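Local coordinates for beta-glucoside kinase (Listeria monocytogenes, PDB 4HTL) that catalyses the ATP-dependent phosphorylation of cellobiose to cellobiose-6'-phosphate and may also regulate transcription of the cellobiose-PTS operon, at the interface of chains A and B. Numbering follows the deposited sequence. Chains: chain A/B, Beta-glucoside kinase.

Contact 1: the interface of chains A and B. Residues chain A 237, 239, 267-268; chain B 150, 152.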
ATOM      1  N   ASP A 237       3.711   1.694   6.289  1.00 14.67           N
ATOM      2  CA  ASP A 237       4.381   2.200   7.501  1.00 15.24           C
ATOM      3  C   ASP A 237       3.721   3.489   7.974  1.00 15.59           C
ATOM      4  O   ASP A 237       4.381   4.500   8.203  1.00 15.52           O
ATOM      5  CB  ASP A 237       5.895   2.351   7.260  1.00 16.34           C
ATOM      6  CG  ASP A 237       6.674   2.861   8.488  1.00 15.49           C
ATOM      7  OD1 ASP A 237       6.322   2.488   9.635  1.00 17.04           O
ATOM      8  OD2 ASP A 237       7.610   3.691   8.307  1.00 17.31           O
ATOM      9  N   THR A 239       1.943   5.908  10.830  1.00 15.17           N
ATOM     10  CA  THR A 239       2.011   6.039  12.274  1.00 14.43           C
ATOM     11  C   THR A 239       0.691   5.628  12.954  1.00 14.92           C
ATOM     12  O   THR A 239       0.694   5.114  14.079  1.00 16.83           O
ATOM     13  CB  THR A 239       2.389   7.488  12.660  1.00 16.46           C
ATOM     14  OG1 THR A 239       1.376   8.406  12.204  1.00 17.51           O
ATOM     15  CG2 THR A 239       3.792   7.823  12.110  1.00 17.55           C
ATOM     16  N   ARG A 267       3.674  -3.270  15.732  1.00 16.31           N
ATOM     17  CA  ARG A 267       4.926  -2.731  15.227  1.00 17.87           C
ATOM     18  C   ARG A 267       4.931  -1.227  15.216  1.00 19.04           C
ATOM     19  O   ARG A 267       5.177  -0.580  14.181  1.00 19.71           O
ATOM     20  CB  ARG A 267       5.273  -3.323  13.880  1.00 21.26           C
ATOM     21  CG  ARG A 267       6.748  -3.150  13.593  1.00 22.84           C
ATOM     22  CD  ARG A 267       7.095  -3.016  12.132  1.00 23.81           C
ATOM     23  NE  ARG A 267       6.374  -1.963  11.460  1.00 18.97           N
ATOM     24  CZ  ARG A 267       6.487  -1.705  10.163  1.00 18.90           C
ATOM     25  NH1 ARG A 267       7.378  -2.384   9.437  1.00 19.77           N
ATOM     26  NH2 ARG A 267       5.733  -0.763   9.611  1.00 19.01           N
ATOM     27  N   ASP A 268       4.589  -0.689  16.388  1.00 17.58           N
ATOM     28  CA  ASP A 268       4.531   0.749  16.684  1.00 18.96           C
ATOM     29  C   ASP A 268       3.290   1.522  16.154  1.00 16.11           C
ATOM     30  O   ASP A 268       3.139   2.739  16.417  1.00 21.93           O
ATOM     31  CB  ASP A 268       5.819   1.445  16.281  1.00 22.91           C
ATOM     32  CG  ASP A 268       7.058   0.742  16.830  1.00 21.73           C
ATOM     33  OD1 ASP A 268       7.200   0.668  18.080  1.00 23.19           O
ATOM     34  OD2 ASP A 268       7.849   0.219  15.996  1.00 22.36           O
TER
ATOM     35  N   ARG B 150       8.268   5.942   9.738  1.00 17.71           N
ATOM     36  CA  ARG B 150       9.510   5.545  10.361  1.00 16.05           C
ATOM     37  C   ARG B 150      10.477   4.948   9.350  1.00 17.73           C
ATOM     38  O   ARG B 150      11.408   4.231   9.726  1.00 20.43           O
ATOM     39  CB  ARG B 150       9.255   4.607  11.546  1.00 19.54           C
ATOM     40  CG  ARG B 150       8.469   5.202  12.714  1.00 20.42           C
ATOM     41  CD  ARG B 150       8.205   4.094  13.748  1.00 24.52           C
ATOM     42  NE  ARG B 150       7.694   4.596  15.011  1.00 21.30           N
ATOM     43  CZ  ARG B 150       6.413   4.921  15.237  1.00 20.54           C
ATOM     44  NH1 ARG B 150       5.468   4.785  14.302  1.00 18.71           N
ATOM     45  NH2 ARG B 150       6.062   5.377  16.415  1.00 25.57           N
ATOM     46  N   ARG B 152      10.084   2.822   7.046  1.00 15.72           N
ATOM     47  CA  ARG B 152       9.921   1.389   6.911  1.00 15.35           C
ATOM     48  C   ARG B 152       9.087   0.943   5.705  1.00 15.36           C
ATOM     49  O   ARG B 152       8.959  -0.282   5.467  1.00 16.54           O
ATOM     50  CB  ARG B 152       9.331   0.784   8.183  1.00 14.95           C
ATOM     51  CG  ARG B 152      10.080   1.150   9.451  1.00 16.68           C
ATOM     52  CD  ARG B 152       9.620   0.478  10.698  1.00 19.05           C
ATOM     53  NE  ARG B 152       8.288   0.922  11.052  1.00 19.84           N
ATOM     54  CZ  ARG B 152       7.727   0.758  12.244  1.00 18.97           C
ATOM     55  NH1 ARG B 152       8.381   0.195  13.243  1.00 20.12           N
ATOM     56  NH2 ARG B 152       6.499   1.200  12.430  1.00 19.58           N
TER
HETATM   57  O   HOH W   1       5.381   4.371  11.403  1.00 18.24           O
HETATM   58  O   HOH W   2       6.947  -1.305   6.841  1.00 19.37           O
HETATM   59  O   HOH W   3       2.951   5.290  15.590  1.00 23.66           O

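Contact 2: the interface of chains A and B. Residues chain A 158-160, 173, 231; chain B 227, 230-231.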
ATOM      1  N   TYR A 158     -10.106  -5.186  -1.269  1.00 15.16           N
ATOM      2  CA  TYR A 158      -9.632  -6.162  -2.262  1.00 15.70           C
ATOM      3  C   TYR A 158      -8.376  -6.911  -1.807  1.00 15.35           C
ATOM      4  O   TYR A 158      -7.904  -7.804  -2.519  1.00 15.92           O
ATOM      5  CB  TYR A 158      -9.380  -5.480  -3.607  1.00 14.52           C
ATOM      6  CG  TYR A 158     -10.632  -5.199  -4.398  1.00 15.62           C
ATOM      7  CD1 TYR A 158     -11.479  -4.142  -4.086  1.00 18.85           C
ATOM      8  CD2 TYR A 158     -10.995  -6.036  -5.441  1.00 17.82           C
ATOM      9  CE1 TYR A 158     -12.627  -3.927  -4.831  1.00 21.79           C
ATOM     10  CE2 TYR A 158     -12.131  -5.812  -6.184  1.00 21.29           C
ATOM     11  CZ  TYR A 158     -12.943  -4.762  -5.867  1.00 21.81           C
ATOM     12  OH  TYR A 158     -14.077  -4.534  -6.633  1.00 27.41           O
HETATM   13  N   MSE A 159      -7.859  -6.633  -0.606  1.00 15.48           N
HETATM   14  CA  MSE A 159      -6.744  -7.449  -0.136  1.00 14.76           C
HETATM   15  C   MSE A 159      -7.245  -8.871   0.118  1.00 13.84           C
HETATM   16  O   MSE A 159      -8.347  -9.101   0.639  1.00 14.55           O
HETATM   17  CB  MSE A 159      -6.144  -6.943   1.164  1.00 14.18           C
HETATM   18  CG  MSE A 159      -5.402  -5.573   1.079  1.00 13.60           C
HETATM   19 SE   MSE A 159      -4.527  -5.092   2.675  0.65 15.35          SE
HETATM   20  CE  MSE A 159      -6.017  -4.402   3.613  1.00 15.68           C
ATOM     21  N   PHE A 160      -6.427  -9.823  -0.276  1.00 13.36           N
ATOM     22  CA  PHE A 160      -6.714 -11.236   0.015  1.00 14.04           C
ATOM     23  C   PHE A 160      -6.588 -11.502   1.507  1.00 15.77           C
ATOM     24  O   PHE A 160      -5.561 -11.237   2.141  1.00 16.97           O
ATOM     25  CB  PHE A 160      -5.778 -12.144  -0.817  1.00 14.80           C
ATOM     26  CG  PHE A 160      -6.143 -12.233  -2.288  1.00 16.85           C
ATOM     27  CD1 PHE A 160      -7.347 -12.722  -2.675  1.00 15.77           C
ATOM     28  CD2 PHE A 160      -5.270 -11.833  -3.261  1.00 15.82           C
ATOM     29  CE1 PHE A 160      -7.721 -12.792  -4.009  1.00 15.90           C
ATOM     30  CE2 PHE A 160      -5.588 -11.942  -4.576  1.00 16.81           C
ATOM     31  CZ  PHE A 160      -6.824 -12.397  -4.960  1.00 19.07           C
ATOM     32  N   THR A 173     -11.314 -12.101  -0.754  1.00 16.25           N
ATOM     33  CA  THR A 173     -10.923 -10.747  -0.319  1.00 14.28           C
ATOM     34  C   THR A 173     -11.723 -10.285   0.886  1.00 15.66           C
ATOM     35  O   THR A 173     -12.829 -10.777   1.149  1.00 15.77           O
ATOM     36  CB  THR A 173     -11.023  -9.713  -1.454  1.00 15.09           C
ATOM     37  OG1 THR A 173     -12.404  -9.441  -1.757  1.00 16.39           O
ATOM     38  CG2 THR A 173     -10.266 -10.159  -2.663  1.00 15.68           C
ATOM     39  N   ASN A 231      -0.838  -6.382   6.687  1.00 13.12           N
ATOM     40  CA  ASN A 231      -0.433  -6.011   5.346  1.00 12.49           C
ATOM     41  C   ASN A 231      -0.226  -4.488   5.235  1.00 12.03           C
ATOM     42  O   ASN A 231       0.760  -4.007   4.639  1.00 16.51           O
ATOM     43  CB  ASN A 231      -1.488  -6.387   4.302  1.00 13.96           C
ATOM     44  CG  ASN A 231      -1.537  -7.890   3.970  1.00 14.06           C
ATOM     45  OD1 ASN A 231      -0.598  -8.627   4.231  1.00 15.48           O
ATOM     46  ND2 ASN A 231      -2.629  -8.293   3.275  1.00 15.35           N
TER
ATOM     47  N   THR B 227      -0.985 -13.113  -6.001  1.00 16.39           N
ATOM     48  CA  THR B 227      -1.659 -12.697  -4.788  1.00 14.94           C
ATOM     49  C   THR B 227      -1.088 -11.332  -4.362  1.00 15.56           C
ATOM     50  O   THR B 227      -1.837 -10.408  -4.079  1.00 15.26           O
ATOM     51  CB  THR B 227      -1.519 -13.761  -3.692  1.00 14.92           C
ATOM     52  OG1 THR B 227      -2.072 -14.997  -4.187  1.00 17.21           O
ATOM     53  CG2 THR B 227      -2.186 -13.350  -2.375  1.00 15.80           C
ATOM     54  N   TYR B 230      -1.981  -8.497  -6.990  1.00 14.75           N
ATOM     55  CA  TYR B 230      -3.410  -8.095  -6.872  1.00 13.27           C
ATOM     56  C   TYR B 230      -3.561  -7.158  -5.689  1.00 14.94           C
ATOM     57  O   TYR B 230      -4.105  -6.069  -5.807  1.00 15.47           O
ATOM     58  CB  TYR B 230      -4.229  -9.338  -6.698  1.00 14.39           C
ATOM     59  CG  TYR B 230      -5.738  -9.207  -6.717  1.00 12.58           C
ATOM     60  CD1 TYR B 230      -6.465  -9.421  -7.886  1.00 14.29           C
ATOM     61  CD2 TYR B 230      -6.445  -8.893  -5.582  1.00 15.16           C
ATOM     62  CE1 TYR B 230      -7.842  -9.388  -7.890  1.00 17.14           C
ATOM     63  CE2 TYR B 230      -7.820  -8.836  -5.594  1.00 14.87           C
ATOM     64  CZ  TYR B 230      -8.515  -9.103  -6.753  1.00 15.90           C
ATOM     65  OH  TYR B 230      -9.876  -9.056  -6.746  1.00 20.79           O
ATOM     66  N   ASN B 231      -2.960  -7.527  -4.552  1.00 13.12           N
ATOM     67  CA  ASN B 231      -3.024  -6.646  -3.403  1.00 12.49           C
ATOM     68  C   ASN B 231      -2.436  -5.261  -3.739  1.00 12.03           C
ATOM     69  O   ASN B 231      -3.003  -4.209  -3.378  1.00 16.51           O
ATOM     70  CB  ASN B 231      -2.219  -7.188  -2.219  1.00 13.96           C
ATOM     71  CG  ASN B 231      -2.899  -8.354  -1.477  1.00 14.06           C
ATOM     72  OD1 ASN B 231      -4.097  -8.565  -1.592  1.00 15.48           O
ATOM     73  ND2 ASN B 231      -2.103  -9.034  -0.616  1.00 15.35           N
TER
HETATM   74  O   HOH W   4      -2.922 -10.692   1.648  0.50 15.81           O

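Contact 1: the interface of chains A and B
Two loops of chain A, one joining helix 212-236 to strand 240-244 (A:Asp237, A:Thr239) and one leading into strand 270-273 (A:Arg267, A:Asp268), receive B:Arg150 and B:Arg152 from the loop after strand 144-145. The carboxylate of A:Asp237 is shared between side chain and backbone. Its OD1 takes both NE (2.9 Å) and NH2 of B:Arg152, NE from well above the carboxylate plane. A:Asp237 OD2 accepts the backbone N of B:Arg150 at 2.7 Å. The backbone N of B:Arg152 reaches A:Asp237 OD2 from the opposite face, at 2.9 Å. Beyond A:Asp237, the B:Arg152 chain bends at its third torsion (chi3 -67°), which carries the guanidinium on to A:Asp268, where NH1 meets the anti lone pair of A:Asp268 OD2 (2.8 Å), the two planes nearly coplanar. NH2 also donates to the carbonyl O of A:Arg267 (2.8 Å). The A:Arg267 guanidinium stacks on one face of that of B:Arg152, planes 23° apart, and its NH2 forms a salt bridge with the same A:Asp237 OD1 (3.3 Å), which should ease the pairing of like charges. Against the opposite face lies B:Arg150 CD. The B:Arg150 guanidinium covers A:Asp268 CB and bonds through water 3 to the carbonyls of A:Thr239 and A:Asp268, and through water 1 to A:Asp237 OD1. The site lies at the C-terminal end of helix 212-236, among the loops leading into strands 240-244 and 270-273.

Contact 2: the interface of chains A and B
A:Phe160 lays its ring against B:Tyr230 of helix 212-236, just beyond the A:Tyr158 position, where many ROK-family sugar kinases carry the histidine of their ExGH motif. The two rings are stacked but not parallel, with planes 28° apart and centroids 4.5 Å apart. Contact is made by the outer edge of A:Phe160: CZ lies over the rim of one B:Tyr230 face, and CE2 is 3.3 Å from B:Tyr230 CD2. In B:Tyr230 the ring carbon CG stands opposite the backbone N (chi1 -173°), which swings the ring away from the helix and along the A:Tyr158 to A:Phe160 segment. There its edge faces the carbonyl O of A:Tyr158, in the ring plane and 3.2 Å from CE2, while its hydroxyl OH comes to the edge of the A:Tyr158 ring, 3.5 Å from CD2. The methyl CG2 of A:Thr173 touches the B:Tyr230 ring near CE2. One helical turn before B:Asn231, B:Thr227 points its methyl CG2 at CD2 of A:Phe160 (3.5 Å), so the phenyl group is packed by B:Thr227 as well as B:Tyr230. B:Asn231 reads the backbone beside it. Its amide OD1 accepts the N-H of A:Phe160 (3.0 Å) in the carbonyl plane, on a lone pair, which fixes which way the amide is flipped. The ND2 end is thereby turned towards A:Asn231, its symmetry mate. The two amide planes are turned 52° from each other, and each ND2 bonds to water 4, at 2.9 Å from B:Asn231 ND2. The same water also meets the carbonyl O of A:Phe160 (2.7 Å).

About 20 Å separates the C-alpha centres of contact 1 and contact 2, yet both draw on neighbouring parts of the same two regions, with the chains exchanged. In contact 1 chain A supplies the residues following helix 212-236 and the loop before strand 270-273, chain B the loop after strand 144-145. In contact 2 chain B supplies the helix, chain A the end of 3-10 helix 156-158, the residues after it and A:Thr173. Two-fold symmetry repeats each contact. Contact 1 is mainly ionic and contact 2 mainly aromatic, apparently reaching the two-fold axis where A:Asn231 and B:Asn231 meet. Together they suggest a dimer, although the structure alone does not prove it.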